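Local coordinates for phage-like element PBSX protein XepA (Bacillus subtilis, PDB 6IA5), which is a pentameric protein of a prophage lytic cassette that does not itself seem to take part in host cell lysis, at the interface of chains A and B. Residues are numbered along the deposited sequence; one frame, centred on the assembly and turned at random. Chains: chain A/B, Phage-like element PBSX protein XepA.

Contact 1: the interface of chains A and B. Residues chain A 158, 166-170; chain B 161-162, 168-171.
The guanidinium of A:Arg167 reaches across the subunit boundary and takes one backbone carbonyl side-on. Its NE lies 3.0 Å from O of B:Val170, and NH1 also donates to that oxygen at 3.1 Å. The acceptor sits in the guanidinium plane, while both nitrogens stand above the plane of the carbonyl. A bend at chi3 (72°) turns the tip of the arginine, and CB of B:Lys169 lies over one guanidinium face, the two side chains crossing at about a right angle. The double grip should fix the rotation of the guanidinium; the ammonium of B:Lys169, a like charge, stays out of contact with it.

On the other side of the paired strands, the valines A:Val170 and B:Val170 cross almost perpendicularly, CG1 to CG1 at 3.8 Å. The leucines A:Leu168 and B:Leu168 cross obliquely, their CD2 methyls approaching loosely at 4.1 Å. CD1 of A:Leu168 leans on a face of the A:Phe158 ring near its rim; the poorly ordered B:Gln162 approaches the CD2–CE2 side of that ring.

Between these layers the 167-171 strands pair in parallel. A:Leu168 N donates to B:Lys169 O (3.0 Å), B:Glu171 N to A:Leu168 O (2.8 Å), and A:Val170 N to B:Glu171 O at 2.9 Å, this last bond nearly straight. The patch thus joins neighbouring subunits of the XepA pentamer through an intermolecular beta-sheet.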
loop_
_atom_site.group_PDB
_atom_site.type_symbol
_atom_site.label_atom_id
_atom_site.label_comp_id
_atom_site.label_asym_id
_atom_site.label_seq_id
_atom_site.Cartn_x
_atom_site.Cartn_y
_atom_site.Cartn_z
ATOM N N PHE A 158 -1.369 8.193 -1.091
ATOM C CA PHE A 158 -2.412 7.948 -2.069
ATOM C C PHE A 158 -2.387 9.047 -3.122
ATOM O O PHE A 158 -1.980 10.169 -2.828
ATOM C CB PHE A 158 -3.768 7.866 -1.377
ATOM C CG PHE A 158 -3.780 7.023 -0.123
ATOM C CD1 PHE A 158 -3.837 5.641 -0.203
ATOM C CD2 PHE A 158 -3.744 7.609 1.132
ATOM C CE1 PHE A 158 -3.889 4.865 0.946
ATOM C CE2 PHE A 158 -3.785 6.830 2.281
ATOM C CZ PHE A 158 -3.863 5.457 2.191
ATOM N N GLY A 166 -7.263 15.449 3.109
ATOM C CA GLY A 166 -6.364 14.593 3.865
ATOM C C GLY A 166 -7.000 13.271 4.313
ATOM O O GLY A 166 -6.537 12.654 5.277
ATOM N N ARG A 167 -8.063 12.833 3.616
ATOM C CA ARG A 167 -8.737 11.585 3.966
ATOM C C ARG A 167 -8.837 10.729 2.707
ATOM O O ARG A 167 -9.035 11.253 1.610
ATOM C CB ARG A 167 -10.143 11.841 4.525
ATOM C CG ARG A 167 -10.220 12.946 5.576
ATOM C CD ARG A 167 -11.597 13.325 6.076
ATOM N NE ARG A 167 -12.137 12.277 6.935
ATOM C CZ ARG A 167 -11.865 12.142 8.230
ATOM N NH1 ARG A 167 -12.106 10.991 8.840
ATOM N NH2 ARG A 167 -11.357 13.158 8.912
ATOM N N LEU A 168 -8.701 9.407 2.864
ATOM C CA LEU A 168 -8.875 8.507 1.729
ATOM C C LEU A 168 -10.366 8.388 1.400
ATOM O O LEU A 168 -11.163 8.087 2.275
ATOM C CB LEU A 168 -8.289 7.139 2.082
ATOM C CG LEU A 168 -8.457 6.082 0.994
ATOM C CD1 LEU A 168 -7.578 6.369 -0.207
ATOM C CD2 LEU A 168 -8.185 4.689 1.529
ATOM N N LYS A 169 -10.720 8.595 0.131
ATOM C CA LYS A 169 -12.086 8.474 -0.348
ATOM C C LYS A 169 -12.453 6.997 -0.468
ATOM O O LYS A 169 -11.793 6.228 -1.173
ATOM C CB LYS A 169 -12.241 9.177 -1.704
ATOM C CG LYS A 169 -12.100 10.687 -1.677
ATOM C CD LYS A 169 -11.750 11.286 -3.026
ATOM C CE LYS A 169 -12.756 11.097 -4.128
ATOM N NZ LYS A 169 -12.128 11.430 -5.430
ATOM N N VAL A 170 -13.516 6.606 0.248
ATOM C CA VAL A 170 -13.985 5.232 0.216
ATOM C C VAL A 170 -15.457 5.223 -0.197
ATOM O O VAL A 170 -16.135 6.244 -0.096
ATOM C CB VAL A 170 -13.772 4.526 1.569
ATOM C CG1 VAL A 170 -12.298 4.506 1.971
ATOM C CG2 VAL A 170 -14.661 5.100 2.678
ATOM N N ASN B 161 -0.152 11.988 9.526
ATOM C CA ASN B 161 -1.089 12.913 8.914
ATOM C C ASN B 161 -2.310 12.177 8.350
ATOM O O ASN B 161 -3.323 12.809 8.064
ATOM C CB ASN B 161 -0.389 13.808 7.888
ATOM N N GLN B 162 -2.235 10.849 8.196
ATOM C CA GLN B 162 -3.316 10.102 7.568
ATOM C C GLN B 162 -4.046 9.235 8.599
ATOM O O GLN B 162 -4.997 8.550 8.238
ATOM C CB GLN B 162 -2.794 9.249 6.413
ATOM C CG GLN B 162 -2.133 10.014 5.282
ATOM C CD GLN B 162 -1.385 9.068 4.368
ATOM O OE1 GLN B 162 -0.646 8.170 4.794
ATOM N NE2 GLN B 162 -1.589 9.250 3.069
ATOM N N LEU B 168 -7.142 4.785 10.255
ATOM C CA LEU B 168 -6.983 5.473 8.987
ATOM C C LEU B 168 -8.187 6.388 8.737
ATOM O O LEU B 168 -9.322 5.938 8.796
ATOM C CB LEU B 168 -6.839 4.433 7.876
ATOM C CG LEU B 168 -6.776 5.000 6.461
ATOM C CD1 LEU B 168 -5.447 5.698 6.222
ATOM C CD2 LEU B 168 -7.059 3.923 5.420
ATOM N N LYS B 169 -7.912 7.656 8.417
ATOM C CA LYS B 169 -8.932 8.648 8.136
ATOM C C LYS B 169 -9.505 8.409 6.741
ATOM O O LYS B 169 -8.776 8.397 5.738
ATOM C CB LYS B 169 -8.337 10.062 8.198
ATOM C CG LYS B 169 -7.860 10.569 9.550
ATOM C CD LYS B 169 -6.926 11.754 9.299
ATOM C CE LYS B 169 -6.927 12.859 10.321
ATOM N NZ LYS B 169 -5.853 13.810 9.956
ATOM N N VAL B 170 -10.828 8.207 6.697
ATOM C CA VAL B 170 -11.512 7.964 5.441
ATOM C C VAL B 170 -12.644 8.969 5.305
ATOM O O VAL B 170 -13.104 9.539 6.289
ATOM C CB VAL B 170 -12.027 6.512 5.303
ATOM C CG1 VAL B 170 -10.897 5.499 5.386
ATOM C CG2 VAL B 170 -13.117 6.178 6.324
ATOM N N GLU B 171 -13.079 9.166 4.062
ATOM C CA GLU B 171 -14.232 9.981 3.733
ATOM C C GLU B 171 -15.175 9.113 2.908
ATOM O O GLU B 171 -14.864 8.731 1.779
ATOM C CB GLU B 171 -13.786 11.231 2.974
ATOM C CG GLU B 171 -14.906 11.928 2.209
ATOM C CD GLU B 171 -14.887 13.447 2.104
ATOM O OE1 GLU B 171 -14.030 14.028 1.356
ATOM O OE2 GLU B 171 -15.738 14.067 2.781
#

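Contact 2: the interface of chains A and B. Residues chain A 144-148; chain B 146-149, 154.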
loop_
_atom_site.group_PDB
_atom_site.type_symbol
_atom_site.label_atom_id
_atom_site.label_comp_id
_atom_site.label_asym_id
_atom_site.label_seq_id
_atom_site.Cartn_x
_atom_site.Cartn_y
_atom_site.Cartn_z
ATOM N N MET A 144 15.885 -7.886 -12.178
ATOM C CA MET A 144 16.373 -8.624 -11.017
ATOM C C MET A 144 15.216 -8.838 -10.037
ATOM O O MET A 144 14.464 -7.894 -9.752
ATOM C CB MET A 144 17.483 -7.813 -10.327
ATOM C CG MET A 144 18.150 -8.487 -9.115
ATOM S SD MET A 144 18.980 -10.034 -9.601
ATOM C CE MET A 144 19.160 -10.925 -8.048
ATOM N N ASP A 145 15.083 -10.076 -9.519
ATOM C CA ASP A 145 14.156 -10.379 -8.437
ATOM C C ASP A 145 14.727 -9.836 -7.131
ATOM O O ASP A 145 15.908 -10.048 -6.823
ATOM C CB ASP A 145 13.872 -11.890 -8.353
ATOM C CG ASP A 145 13.176 -12.356 -9.617
ATOM O OD1 ASP A 145 11.985 -11.978 -9.806
ATOM O OD2 ASP A 145 13.866 -12.976 -10.478
ATOM N N VAL A 146 13.886 -9.104 -6.387
ATOM C CA VAL A 146 14.302 -8.531 -5.124
ATOM C C VAL A 146 13.278 -8.886 -4.047
ATOM O O VAL A 146 12.106 -9.118 -4.333
ATOM C CB VAL A 146 14.546 -7.007 -5.214
ATOM C CG1 VAL A 146 15.618 -6.690 -6.266
ATOM C CG2 VAL A 146 13.262 -6.231 -5.500
ATOM N N ARG A 147 13.767 -8.923 -2.807
ATOM C CA ARG A 147 12.949 -9.109 -1.631
ATOM C C ARG A 147 13.070 -7.838 -0.800
ATOM O O ARG A 147 14.161 -7.483 -0.330
ATOM C CB ARG A 147 13.448 -10.301 -0.800
ATOM C CG ARG A 147 12.600 -10.595 0.435
ATOM C CD ARG A 147 11.275 -11.263 0.097
ATOM N NE ARG A 147 11.506 -12.539 -0.569
ATOM C CZ ARG A 147 11.426 -13.749 -0.006
ATOM N NH1 ARG A 147 10.967 -13.892 1.232
ATOM N NH2 ARG A 147 11.830 -14.822 -0.675
ATOM N N VAL A 148 11.942 -7.154 -0.627
ATOM C CA VAL A 148 11.895 -5.928 0.165
ATOM C C VAL A 148 11.901 -6.294 1.643
ATOM O O VAL A 148 11.142 -7.165 2.074
ATOM C CB VAL A 148 10.659 -5.087 -0.206
ATOM C CG1 VAL A 148 10.415 -3.955 0.793
ATOM C CG2 VAL A 148 10.766 -4.581 -1.638
ATOM N N VAL B 146 13.396 -4.098 -11.352
ATOM C CA VAL B 146 13.322 -5.145 -10.348
ATOM C C VAL B 146 11.893 -5.698 -10.289
ATOM O O VAL B 146 10.912 -5.008 -10.623
ATOM C CB VAL B 146 13.796 -4.643 -8.970
ATOM C CG1 VAL B 146 15.238 -4.163 -9.017
ATOM C CG2 VAL B 146 12.876 -3.588 -8.362
ATOM N N ARG B 147 11.806 -6.964 -9.854
ATOM C CA ARG B 147 10.547 -7.630 -9.610
ATOM C C ARG B 147 10.499 -7.960 -8.118
ATOM O O ARG B 147 11.336 -8.723 -7.606
ATOM C CB ARG B 147 10.434 -8.919 -10.429
ATOM C CG ARG B 147 9.122 -9.687 -10.202
ATOM C CD ARG B 147 8.010 -9.053 -11.006
ATOM N NE ARG B 147 8.330 -9.080 -12.441
ATOM C CZ ARG B 147 7.818 -9.919 -13.339
ATOM N NH1 ARG B 147 6.897 -10.800 -12.992
ATOM N NH2 ARG B 147 8.240 -9.884 -14.587
ATOM N N VAL B 148 9.530 -7.362 -7.426
ATOM C CA VAL B 148 9.393 -7.544 -5.991
ATOM C C VAL B 148 8.731 -8.893 -5.719
ATOM O O VAL B 148 7.722 -9.212 -6.332
ATOM C CB VAL B 148 8.599 -6.393 -5.347
ATOM C CG1 VAL B 148 8.333 -6.690 -3.871
ATOM C CG2 VAL B 148 9.351 -5.072 -5.499
ATOM N N ASN B 149 9.333 -9.687 -4.828
ATOM C CA ASN B 149 8.856 -11.020 -4.521
ATOM C C ASN B 149 7.417 -10.959 -3.995
ATOM O O ASN B 149 7.133 -10.225 -3.062
ATOM C CB ASN B 149 9.764 -11.733 -3.517
ATOM C CG ASN B 149 9.379 -13.195 -3.376
ATOM O OD1 ASN B 149 8.279 -13.497 -2.942
ATOM N ND2 ASN B 149 10.232 -14.123 -3.766
ATOM N N LEU B 154 3.940 -6.871 1.731
ATOM C CA LEU B 154 4.706 -5.806 2.357
ATOM C C LEU B 154 3.879 -5.228 3.502
ATOM O O LEU B 154 2.680 -4.997 3.343
ATOM C CB LEU B 154 4.992 -4.727 1.310
ATOM C CG LEU B 154 5.642 -5.219 0.015
ATOM C CD1 LEU B 154 5.905 -4.051 -0.925
ATOM C CD2 LEU B 154 6.937 -5.974 0.317
HETATM O O HOH W 1 10.695 -11.497 -7.495
#
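A:Val146 and B:Val146 both place CG1 anti to the carbonyl carbon (chi1 -59° in A:Val146), so that CG2 is flanked by both the backbone N and the carbonyl carbon. The resulting branches meet across a parallel intermolecular beta-sheet, formed by strand 144-148 of each subunit, in which A:Val146 and B:Val146 cross at about a right angle with their CG1 methyls 3.8 Å apart. A:Val148 and B:Val148 are turned differently, CG1 being anti to the backbone N (chi1 168° in A:Val148). In this setting CG2 of A:Val148 meets CG1 of B:Val148 at 3.9 Å in an oblique crossing, while CB and CG1 of A:Val148 rest against the CD2 methyl of B:Leu154, from strand 154-158. These branched side chains form an apolar layer along one side of the sheet.

Polar side chains line the other side. A:Arg147 sets CG anti to its backbone N, then bends at chi2 and chi3, running alongside B:Asn149 in the same direction. NE of A:Arg147 lies 3.5 Å from CB of B:Asn149, and the amide OD1 stands over the rim of one guanidinium face, the two planes being 47° apart. The carboxylate OD1 of A:Asp145 packs against CB and CG of B:Arg147. Water 1 links this OD1, at 2.7 Å, to O of B:Arg147. The same carbonyl accepts from N of A:Val146 (2.9 Å) in a nearly straight bond, so peptide and water both hold it. The ladder is extended by B:Arg147 N to A:Met144 O at 2.8 Å and by B:Asn149 N to A:Val146 O at 2.9 Å, where the donor lies almost along the C=O axis.

The C-alpha centres of contact 1 and contact 2 are about 28 Å apart within the same A–B interface, and no residue belongs to both. Strand 154-158 lies between the two pairing strands in sequence and contributes to both contacts, through B:Leu154 at its start in contact 2 and A:Phe158 at its end in contact 1. Each contact aligns a strand with its counterpart in the neighbour, displaced by two residues, so equivalent residues of the two chains do not pair with each other. Such an offset, rather than an exact two-fold, suits repeated head-to-tail addition of subunits, and two separated sheet junctions should restrain neighbouring subunits in the five-membered assembly.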